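Local coordinates for protein arginine decarboxylase (PDB 3NZP) that probably catalyses the decarboxylation of arginine to agmatine for polyamine biosynthesis, using pyridoxal 5'-phosphate as cofactor, at residues I129-F134 with I153-E158. Sequence-based numbering, arbitrary orientation.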
ATOM      1  N   ILE B 129      12.053  26.634  -3.322  1.00 32.14           N
ATOM      2  CA  ILE B 129      11.470  25.613  -2.490  1.00 33.49           C
ATOM      3  C   ILE B 129       9.999  25.953  -2.443  1.00 34.98           C
ATOM      4  O   ILE B 129       9.619  27.009  -1.932  1.00 38.63           O
ATOM      5  CB  ILE B 129      12.063  25.637  -1.064  1.00 32.74           C
ATOM      6  CG1 ILE B 129      13.506  25.149  -1.100  1.00 31.76           C
ATOM      7  CG2 ILE B 129      11.264  24.734  -0.134  1.00 22.29           C
ATOM      8  CD1 ILE B 129      14.163  25.154   0.252  1.00 26.22           C
ATOM      9  N   THR B 130       9.167  25.097  -3.023  1.00 33.30           N
ATOM     10  CA  THR B 130       7.732  25.348  -2.990  1.00 36.50           C
ATOM     11  C   THR B 130       7.168  24.497  -1.865  1.00 36.82           C
ATOM     12  O   THR B 130       7.731  23.451  -1.521  1.00 36.49           O
ATOM     13  CB  THR B 130       7.026  24.982  -4.325  1.00 31.58           C
ATOM     14  OG1 THR B 130       7.454  23.688  -4.765  1.00 41.37           O
ATOM     15  CG2 THR B 130       7.331  26.014  -5.403  1.00 28.79           C
ATOM     16  N   VAL B 131       6.067  24.953  -1.281  1.00 35.59           N
ATOM     17  CA  VAL B 131       5.433  24.234  -0.184  1.00 34.38           C
ATOM     18  C   VAL B 131       3.917  24.099  -0.393  1.00 34.60           C
ATOM     19  O   VAL B 131       3.179  25.084  -0.339  1.00 32.47           O
ATOM     20  CB  VAL B 131       5.672  24.954   1.176  1.00 27.60           C
ATOM     21  CG1 VAL B 131       5.153  24.091   2.306  1.00 29.16           C
ATOM     22  CG2 VAL B 131       7.146  25.246   1.373  1.00 26.29           C
ATOM     23  N   ASN B 132       3.456  22.879  -0.636  1.00 34.43           N
ATOM     24  CA  ASN B 132       2.033  22.640  -0.838  1.00 33.66           C
ATOM     25  C   ASN B 132       1.451  21.915   0.361  1.00 36.72           C
ATOM     26  O   ASN B 132       2.180  21.539   1.277  1.00 40.50           O
ATOM     27  CB  ASN B 132       1.820  21.825  -2.107  1.00 30.08           C
ATOM     28  CG  ASN B 132       2.234  22.584  -3.343  1.00 46.93           C
ATOM     29  OD1 ASN B 132       1.727  23.680  -3.606  1.00 50.47           O
ATOM     30  ND2 ASN B 132       3.164  22.018  -4.111  1.00 54.69           N
ATOM     31  N   GLY B 133       0.137  21.724   0.369  1.00 40.30           N
ATOM     32  CA  GLY B 133      -0.490  21.037   1.486  1.00 36.77           C
ATOM     33  C   GLY B 133      -1.136  21.991   2.473  1.00 34.41           C
ATOM     34  O   GLY B 133      -1.007  23.208   2.350  1.00 35.44           O
ATOM     35  N   PHE B 134      -1.843  21.440   3.454  1.00 33.99           N
ATOM     36  CA  PHE B 134      -2.507  22.254   4.460  1.00 34.59           C
ATOM     37  C   PHE B 134      -1.486  22.675   5.489  1.00 35.76           C
ATOM     38  O   PHE B 134      -0.618  21.893   5.870  1.00 35.79           O
ATOM     39  CB  PHE B 134      -3.640  21.461   5.093  1.00 42.56           C
ATOM     40  CG  PHE B 134      -4.704  21.081   4.110  1.00 58.69           C
ATOM     41  CD1 PHE B 134      -5.640  22.019   3.683  1.00 59.05           C
ATOM     42  CD2 PHE B 134      -4.717  19.811   3.538  1.00 66.53           C
ATOM     43  CE1 PHE B 134      -6.569  21.703   2.701  1.00 61.01           C
ATOM     44  CE2 PHE B 134      -5.643  19.484   2.552  1.00 66.98           C
ATOM     45  CZ  PHE B 134      -6.569  20.433   2.134  1.00 68.37           C
ATOM     46  N   ILE B 153      12.038  30.436  -0.647  1.00 40.39           N
ATOM     47  CA  ILE B 153      10.831  29.657  -0.388  1.00 33.34           C
ATOM     48  C   ILE B 153       9.536  30.356  -0.784  1.00 33.38           C
ATOM     49  O   ILE B 153       9.420  31.577  -0.686  1.00 29.78           O
ATOM     50  CB  ILE B 153      10.770  29.230   1.105  1.00 29.70           C
ATOM     51  CG1 ILE B 153       9.587  28.295   1.337  1.00 27.39           C
ATOM     52  CG2 ILE B 153      10.667  30.447   1.997  1.00 25.47           C
ATOM     53  CD1 ILE B 153       9.538  27.699   2.733  1.00 35.53           C
ATOM     54  N   THR B 154       8.574  29.564  -1.253  1.00 33.82           N
ATOM     55  CA  THR B 154       7.261  30.061  -1.670  1.00 29.22           C
ATOM     56  C   THR B 154       6.189  29.220  -0.996  1.00 28.34           C
ATOM     57  O   THR B 154       6.155  28.001  -1.167  1.00 27.82           O
ATOM     58  CB  THR B 154       7.055  29.930  -3.216  1.00 31.83           C
ATOM     59  OG1 THR B 154       7.992  30.766  -3.912  1.00 37.27           O
ATOM     60  CG2 THR B 154       5.636  30.333  -3.609  1.00 20.28           C
ATOM     61  N   LEU B 155       5.317  29.857  -0.223  1.00 30.18           N
ATOM     62  CA  LEU B 155       4.229  29.134   0.440  1.00 30.07           C
ATOM     63  C   LEU B 155       2.995  29.191  -0.441  1.00 30.43           C
ATOM     64  O   LEU B 155       2.437  30.261  -0.664  1.00 40.82           O
ATOM     65  CB  LEU B 155       3.897  29.775   1.788  1.00 15.68           C
ATOM     66  CG  LEU B 155       4.539  29.196   3.045  1.00 20.89           C
ATOM     67  CD1 LEU B 155       5.923  28.671   2.773  1.00 16.42           C
ATOM     68  CD2 LEU B 155       4.563  30.274   4.095  1.00 11.62           C
ATOM     69  N   THR B 156       2.564  28.045  -0.946  1.00 26.71           N
ATOM     70  CA  THR B 156       1.382  28.006  -1.792  1.00 27.45           C
ATOM     71  C   THR B 156       0.108  27.820  -0.950  1.00 31.10           C
ATOM     72  O   THR B 156      -0.070  26.778  -0.314  1.00 32.60           O
ATOM     73  CB  THR B 156       1.493  26.866  -2.816  1.00 28.68           C
ATOM     74  OG1 THR B 156       2.633  27.083  -3.655  1.00 31.29           O
ATOM     75  CG2 THR B 156       0.252  26.799  -3.671  1.00 38.86           C
ATOM     76  N   ILE B 157      -0.763  28.832  -0.951  1.00 31.19           N
ATOM     77  CA  ILE B 157      -2.023  28.807  -0.196  1.00 39.42           C
ATOM     78  C   ILE B 157      -3.055  27.863  -0.813  1.00 40.01           C
ATOM     79  O   ILE B 157      -3.267  27.870  -2.021  1.00 40.41           O
ATOM     80  CB  ILE B 157      -2.664  30.238  -0.106  1.00 42.28           C
ATOM     81  CG1 ILE B 157      -1.960  31.053   0.968  1.00 49.37           C
ATOM     82  CG2 ILE B 157      -4.139  30.164   0.242  1.00 41.49           C
ATOM     83  CD1 ILE B 157      -0.553  31.400   0.609  1.00 66.19           C
ATOM     84  N   GLU B 158      -3.703  27.066   0.029  1.00 40.32           N
ATOM     85  CA  GLU B 158      -4.714  26.124  -0.428  1.00 41.38           C
ATOM     86  C   GLU B 158      -6.102  26.711  -0.172  1.00 41.26           C
ATOM     87  O   GLU B 158      -7.076  26.315  -0.806  1.00 43.19           O
ATOM     88  CB  GLU B 158      -4.576  24.806   0.329  1.00 48.44           C
ATOM     89  CG  GLU B 158      -3.175  24.224   0.322  1.00 66.07           C
ATOM     90  CD  GLU B 158      -2.754  23.749  -1.051  1.00 72.52           C
ATOM     91  OE1 GLU B 158      -3.588  23.098  -1.712  1.00 85.62           O
ATOM     92  OE2 GLU B 158      -1.598  24.015  -1.463  1.00 65.71           O
TER
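The carbonyl O of Val131 accepts two hydrogen bonds, one from the backbone N of Thr156 across the contact at 3.1 Å and one from Lys135 NZ. Two residues earlier, Thr154 N meets Ile129 O at 2.8 Å, nearly in line with the carbonyl (C=O...N 169°), while the return bond from Val131 N to Thr154 O is weak. These bonds set strands 129-131 and 153-157 side by side and parallel. On the face carrying Ile129, Val131, Ile153 and Leu155, the beta-branched Val131 and Ile153 suit the extended backbone; Ile153 has CG1 anti to its backbone N (chi1 -174°), and its CD1 packs on Val131 CG2 at 3.7 Å; helix 137-148 covers Ile153 and Leu155. Beyond Val131 the chains spread. Asn132 OD1 rests against Thr156 CB at 3.3 Å, and its ND2 is hydrogen-bonded to Glu109 OE1. At Gly133 (phi 100°) a CB would collide with the carbonyl O of Asn132, which suits glycine; its N gives a weak hydrogen bond to Glu158 OE2 at 3.4 Å. Glu158 OE1 pairs with Arg183, a salt bridge that probably steadies the buried charge. Asn132 touches the bound pyridoxal phosphate and packs on Cys483, the predicted proton donor, of the second subunit. Joined through helix 137-148, the strands form a right-handed beta-alpha-beta unit of the eight-stranded TIM barrel, with the cofactor at the C-terminal strand ends, as in other class-II Orn/Lys/Arg decarboxylases.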